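Long-range contacts in alpha-1,2-mannosidase (Bacteroides thetaiotaomicron, PDB 2WW2), which is an inverting, calcium-dependent mannosidase of glycoside hydrolase family 92 that probably hydrolyses alpha-1,2-linked mannose: residues A[674-679]-A[714-719]; A[590-595]-A[605-610]. One frame throughout, in Å; residues are numbered along the deposited sequence. Where two conformers were deposited one is given.

Contact 1 of 2, residues A[674-679]-A[714-719]; sequences VSAADN and LSMDSV
Ser-675 and Leu-714 mark the place where two parallel neighbours in a mixed beta-sheet of the family 92 catalytic domain, strands 671-675 and 710-717, begin to part. The main-chain bond joining the two segments runs from Leu-714 N to Ser-675 O, 2.8 Å long and nearly straight at 171°. Beyond it the chain enters a type I beta turn, Ala-676 to Asn-679, closed by Asn-679 N on Ala-676 O, while the second strand carries on. Two waters take over the pairing. One of them accepts from Ala-677 N at 2.9 Å and donates to Leu-714 O; the other accepts from Asp-678 N and, at 3.2 Å, from Met-716 N, tying the turn to strand 710-717. The second water also lies 2.5 Å from Leu-714 O, a doubtfully short separation.

Apolar contacts flank these water bridges. Val-674 CG1 meets Leu-714 CD1 at 4.0 Å, their side chains crossing obliquely; Leu-714 also leans on Ile-686 and Ala-689 of the adjoining strand 685-691. CB of Met-716 is directed toward segment 674-679. Its CG, anti to the carbonyl carbon (chi1 -51°), lies 3.8 Å from Ala-676 CB; the bend at chi2 leaves SD slightly farther from the same methyl. Asn-679 lies alongside Met-716, pointing the same way, its amide nitrogen held by the carbonyls of Pro-657 and Phe-659. The closest approach in that pair is Asn-679 CA to Met-716 CG, 3.9 Å.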
loop_
_atom_site.group_PDB
_atom_site.type_symbol
_atom_site.label_atom_id
_atom_site.label_comp_id
_atom_site.label_asym_id
_atom_site.label_seq_id
_atom_site.Cartn_x
_atom_site.Cartn_y
_atom_site.Cartn_z
ATOM N N VAL A 674 -9.570 -40.398 5.251
ATOM C CA VAL A 674 -10.280 -39.365 4.505
ATOM C C VAL A 674 -9.987 -39.655 3.041
ATOM O O VAL A 674 -8.857 -39.469 2.579
ATOM C CB VAL A 674 -9.834 -37.921 4.846
ATOM C CG1 VAL A 674 -10.585 -36.904 3.967
ATOM C CG2 VAL A 674 -10.042 -37.608 6.324
ATOM N N SER A 675 -10.972 -40.166 2.309
ATOM C CA SER A 675 -10.729 -40.405 0.881
ATOM C C SER A 675 -11.414 -39.368 -0.015
ATOM O O SER A 675 -12.541 -38.935 0.241
ATOM C CB SER A 675 -11.082 -41.842 0.480
ATOM O OG SER A 675 -12.473 -42.026 0.508
ATOM N N ALA A 676 -10.711 -38.964 -1.065
ATOM C CA ALA A 676 -11.192 -37.954 -1.987
ATOM C C ALA A 676 -10.691 -38.385 -3.361
ATOM O O ALA A 676 -9.789 -37.770 -3.942
ATOM C CB ALA A 676 -10.635 -36.566 -1.590
ATOM N N ALA A 677 -11.281 -39.465 -3.868
ATOM C CA ALA A 677 -10.717 -40.159 -5.021
ATOM C C ALA A 677 -10.617 -39.268 -6.247
ATOM O O ALA A 677 -9.724 -39.454 -7.070
ATOM C CB ALA A 677 -11.516 -41.445 -5.332
ATOM N N ASP A 678 -11.512 -38.289 -6.382
ATOM C CA ASP A 678 -11.456 -37.401 -7.550
ATOM C C ASP A 678 -10.953 -36.003 -7.230
ATOM O O ASP A 678 -11.288 -35.033 -7.913
ATOM C CB ASP A 678 -12.810 -37.359 -8.254
ATOM C CG ASP A 678 -13.247 -38.722 -8.709
ATOM O OD1 ASP A 678 -12.523 -39.336 -9.520
ATOM O OD2 ASP A 678 -14.301 -39.196 -8.241
ATOM N N ASN A 679 -10.105 -35.915 -6.205
ATOM C CA ASN A 679 -9.477 -34.651 -5.825
ATOM C C ASN A 679 -8.522 -34.174 -6.921
ATOM O O ASN A 679 -7.908 -35.000 -7.620
ATOM C CB ASN A 679 -8.713 -34.816 -4.518
ATOM C CG ASN A 679 -8.618 -33.516 -3.728
ATOM O OD1 ASN A 679 -9.001 -32.452 -4.214
ATOM N ND2 ASN A 679 -8.099 -33.602 -2.509
ATOM N N LEU A 714 -15.248 -38.465 0.415
ATOM C CA LEU A 714 -15.672 -37.217 -0.195
ATOM C C LEU A 714 -15.721 -37.315 -1.722
ATOM O O LEU A 714 -14.812 -37.875 -2.338
ATOM C CB LEU A 714 -14.723 -36.089 0.208
ATOM C CG LEU A 714 -14.473 -35.908 1.699
ATOM C CD1 LEU A 714 -13.398 -34.836 1.933
ATOM C CD2 LEU A 714 -15.772 -35.522 2.381
ATOM N N SER A 715 -16.784 -36.763 -2.314
ATOM C CA SER A 715 -16.890 -36.607 -3.763
ATOM C C SER A 715 -16.533 -35.163 -4.079
ATOM O O SER A 715 -17.293 -34.247 -3.730
ATOM C CB SER A 715 -18.317 -36.890 -4.230
ATOM O OG SER A 715 -18.700 -38.213 -3.907
ATOM N N MET A 716 -15.380 -34.954 -4.707
ATOM C CA MET A 716 -14.868 -33.606 -4.947
ATOM C C MET A 716 -15.373 -33.096 -6.293
ATOM O O MET A 716 -15.593 -33.887 -7.202
ATOM C CB MET A 716 -13.334 -33.578 -4.924
ATOM C CG MET A 716 -12.703 -34.228 -3.692
ATOM S SD MET A 716 -13.230 -33.485 -2.143
ATOM C CE MET A 716 -12.574 -31.809 -2.293
ATOM N N ASP A 717 -15.560 -31.782 -6.409
ATOM C CA ASP A 717 -16.135 -31.184 -7.608
ATOM C C ASP A 717 -15.450 -29.850 -7.890
ATOM O O ASP A 717 -14.857 -29.257 -6.991
ATOM C CB ASP A 717 -17.639 -30.977 -7.406
ATOM C CG ASP A 717 -18.407 -30.905 -8.717
ATOM O OD1 ASP A 717 -17.773 -30.905 -9.797
ATOM O OD2 ASP A 717 -19.654 -30.845 -8.663
ATOM N N SER A 718 -15.546 -29.382 -9.135
ATOM C CA SER A 718 -15.010 -28.079 -9.524
ATOM C C SER A 718 -15.984 -26.925 -9.295
ATOM O O SER A 718 -15.610 -25.760 -9.453
ATOM C CB SER A 718 -14.606 -28.101 -11.003
ATOM O OG SER A 718 -15.728 -28.484 -11.760
ATOM N N VAL A 719 -17.232 -27.230 -8.953
ATOM C CA VAL A 719 -18.172 -26.178 -8.575
ATOM C C VAL A 719 -18.722 -26.481 -7.185
ATOM O O VAL A 719 -18.771 -27.632 -6.776
ATOM C CB VAL A 719 -19.337 -26.034 -9.573
ATOM C CG1 VAL A 719 -18.800 -25.862 -11.012
ATOM C CG2 VAL A 719 -20.290 -27.228 -9.480
HETATM O O HOH W 1 -13.492 -40.704 -2.447
HETATM O O HOH W 2 -13.845 -37.817 -4.649
#

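Contact 2 of 2, residues A[590-595]-A[605-610]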
loop_
_atom_site.group_PDB
_atom_site.type_symbol
_atom_site.label_atom_id
_atom_site.label_comp_id
_atom_site.label_asym_id
_atom_site.label_seq_id
_atom_site.Cartn_x
_atom_site.Cartn_y
_atom_site.Cartn_z
ATOM N N ALA A 590 -9.422 -18.484 10.879
ATOM C CA ALA A 590 -10.522 -17.698 10.295
ATOM C C ALA A 590 -11.100 -18.273 9.000
ATOM O O ALA A 590 -12.301 -18.166 8.751
ATOM C CB ALA A 590 -10.110 -16.233 10.113
ATOM N N ILE A 591 -10.264 -18.883 8.167
ATOM C CA ILE A 591 -10.790 -19.482 6.941
ATOM C C ILE A 591 -11.871 -20.526 7.219
ATOM O O ILE A 591 -12.768 -20.732 6.396
ATOM C CB ILE A 591 -9.688 -20.118 6.075
ATOM C CG1 ILE A 591 -8.910 -19.018 5.379
ATOM C CG2 ILE A 591 -10.320 -20.996 5.001
ATOM C CD1 ILE A 591 -7.818 -19.544 4.419
ATOM N N TYR A 592 -11.812 -21.155 8.393
ATOM C CA TYR A 592 -12.774 -22.207 8.724
ATOM C C TYR A 592 -14.089 -21.644 9.236
ATOM O O TYR A 592 -15.032 -22.407 9.448
ATOM C CB TYR A 592 -12.198 -23.182 9.762
ATOM C CG TYR A 592 -11.139 -24.103 9.176
ATOM C CD1 TYR A 592 -11.501 -25.304 8.562
ATOM C CD2 TYR A 592 -9.794 -23.753 9.206
ATOM C CE1 TYR A 592 -10.549 -26.147 8.002
ATOM C CE2 TYR A 592 -8.820 -24.584 8.634
ATOM C CZ TYR A 592 -9.218 -25.778 8.029
ATOM O OH TYR A 592 -8.272 -26.621 7.477
ATOM N N LEU A 593 -14.165 -20.333 9.440
ATOM C CA LEU A 593 -15.370 -19.750 10.062
ATOM C C LEU A 593 -16.596 -19.838 9.147
ATOM O O LEU A 593 -17.725 -19.820 9.619
ATOM C CB LEU A 593 -15.118 -18.313 10.534
ATOM C CG LEU A 593 -14.197 -18.179 11.757
ATOM C CD1 LEU A 593 -13.832 -16.703 12.038
ATOM C CD2 LEU A 593 -14.851 -18.786 12.969
ATOM N N TYR A 594 -16.389 -19.939 7.838
ATOM C CA TYR A 594 -17.534 -20.119 6.943
ATOM C C TYR A 594 -18.335 -21.379 7.288
ATOM O O TYR A 594 -19.513 -21.444 6.966
ATOM C CB TYR A 594 -17.118 -20.198 5.495
ATOM C CG TYR A 594 -16.464 -18.954 4.904
ATOM C CD1 TYR A 594 -17.229 -17.862 4.491
ATOM C CD2 TYR A 594 -15.095 -18.913 4.686
ATOM C CE1 TYR A 594 -16.636 -16.751 3.898
ATOM C CE2 TYR A 594 -14.481 -17.794 4.105
ATOM C CZ TYR A 594 -15.255 -16.724 3.717
ATOM O OH TYR A 594 -14.648 -15.632 3.131
ATOM N N ASP A 595 -17.692 -22.361 7.925
ATOM C CA ASP A 595 -18.350 -23.618 8.349
ATOM C C ASP A 595 -19.424 -23.390 9.399
ATOM O O ASP A 595 -20.294 -24.247 9.600
ATOM C CB ASP A 595 -17.343 -24.590 8.976
ATOM C CG ASP A 595 -16.533 -25.391 7.951
ATOM O OD1 ASP A 595 -16.875 -25.420 6.755
ATOM O OD2 ASP A 595 -15.543 -26.043 8.372
ATOM N N TYR A 605 -12.826 -23.473 -0.845
ATOM C CA TYR A 605 -12.089 -22.764 -1.893
ATOM C C TYR A 605 -10.835 -22.084 -1.348
ATOM O O TYR A 605 -9.737 -22.293 -1.870
ATOM C CB TYR A 605 -12.960 -21.720 -2.604
ATOM C CG TYR A 605 -12.151 -20.890 -3.563
ATOM C CD1 TYR A 605 -11.819 -21.378 -4.824
ATOM C CD2 TYR A 605 -11.664 -19.648 -3.186
ATOM C CE1 TYR A 605 -11.053 -20.625 -5.710
ATOM C CE2 TYR A 605 -10.887 -18.888 -4.056
ATOM C CZ TYR A 605 -10.587 -19.382 -5.311
ATOM O OH TYR A 605 -9.817 -18.619 -6.163
ATOM N N HIS A 606 -11.005 -21.260 -0.320
ATOM C CA HIS A 606 -9.910 -20.444 0.203
ATOM C C HIS A 606 -8.801 -21.258 0.847
ATOM O O HIS A 606 -7.618 -20.956 0.690
ATOM C CB HIS A 606 -10.431 -19.401 1.186
ATOM C CG HIS A 606 -11.225 -18.317 0.526
ATOM N ND1 HIS A 606 -10.673 -17.449 -0.392
ATOM C CD2 HIS A 606 -12.532 -17.969 0.639
ATOM C CE1 HIS A 606 -11.605 -16.612 -0.815
ATOM N NE2 HIS A 606 -12.741 -16.906 -0.204
ATOM N N LEU A 607 -9.187 -22.290 1.578
ATOM C CA LEU A 607 -8.227 -23.191 2.174
ATOM C C LEU A 607 -7.345 -23.822 1.089
ATOM O O LEU A 607 -6.108 -23.805 1.170
ATOM C CB LEU A 607 -9.012 -24.265 2.927
ATOM C CG LEU A 607 -8.280 -25.173 3.888
ATOM C CD1 LEU A 607 -7.477 -26.152 3.054
ATOM C CD2 LEU A 607 -7.405 -24.362 4.869
ATOM N N ARG A 608 -7.970 -24.377 0.059
ATOM C CA ARG A 608 -7.177 -24.995 -0.994
ATOM C C ARG A 608 -6.311 -23.956 -1.716
ATOM O O ARG A 608 -5.180 -24.231 -2.086
ATOM C CB ARG A 608 -8.074 -25.785 -1.958
ATOM C CG ARG A 608 -8.775 -26.971 -1.233
ATOM C CD ARG A 608 -7.772 -28.078 -0.900
ATOM N NE ARG A 608 -7.187 -28.601 -2.140
ATOM C CZ ARG A 608 -7.796 -29.487 -2.924
ATOM N NH1 ARG A 608 -8.985 -29.969 -2.589
ATOM N NH2 ARG A 608 -7.223 -29.897 -4.050
ATOM N N ASN A 609 -6.827 -22.746 -1.868
ATOM C CA ASN A 609 -6.057 -21.670 -2.503
ATOM C C ASN A 609 -4.804 -21.327 -1.666
ATOM O O ASN A 609 -3.691 -21.250 -2.198
ATOM C CB ASN A 609 -6.963 -20.453 -2.697
ATOM C CG ASN A 609 -6.455 -19.500 -3.747
ATOM O OD1 ASN A 609 -5.907 -19.902 -4.775
ATOM N ND2 ASN A 609 -6.655 -18.213 -3.502
ATOM N N VAL A 610 -4.980 -21.172 -0.358
ATOM C CA VAL A 610 -3.848 -20.911 0.543
ATOM C C VAL A 610 -2.803 -22.050 0.501
ATOM O O VAL A 610 -1.610 -21.807 0.392
ATOM C CB VAL A 610 -4.324 -20.655 2.001
ATOM C CG1 VAL A 610 -3.152 -20.746 2.982
ATOM C CG2 VAL A 610 -5.013 -19.268 2.115
#
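His-606, on helix 600-613, starts a run of contacts with residues 590-595, helical in backbone angles and 3-10 at the end, which belong to the connection leading into that helix within the largely helical part of the catalytic domain. Its ring and that of Tyr-594 are nearly parallel (17° between planes) but slid apart, with centroids 6.0 Å distant, so they barely overlap; the approach is His-606 CD2 to Tyr-594 CE2 at 4.0 Å.

Leu-607 follows with CG anti to the backbone N (chi1 -167°), and its CD2 reaches the phenol end of Tyr-592, 3.6 Å from OH. Nearer the backbone, Ile-591 CG2 rests against Leu-607 CB at 4.1 Å, the two side chains crossing at about a right angle.

One turn farther on, Val-610 CG2 meets Ile-591 CD1 at 3.6 Å. Ile-591 reaches that far because its chain is extended (chi2 -177°), with CD1 also 4.0 Å from His-606 O, which is already bonded to Val-610 N within the helix.

Across these segments the attraction is therefore chiefly dispersive and depends on fit, while the phenol groups find their polar partners elsewhere: Tyr-592 OH bonds Ser-638 OG and Tyr-594 OH bonds Asp-548 OD1, which should limit how far either ring can shift.

Both segments of contact 2 precede those of contact 1 in the sequence, yet the centres of the two contacts lie about 16 Å apart and they touch through Arg-608. This arginine belongs to segment 605-610 but takes no part in the pairing with 590-595; it turns toward the beta-sheet instead. Its NH1 stands 3.0 Å from Asn-679 OD1, a probable hydrogen bond, and 4.0 Å from Met-716 CE. Helix 600-613 thus packs on its lead-in connection with His-606, Leu-607 and Val-610 and touches the beta turn and strand of contact 1 through Arg-608. Asn-679 also lies about 4 Å, side chain to ligand, from a glycerol, probably from crystallisation; the Val-610 side chain is about 12 Å from a sodium ion.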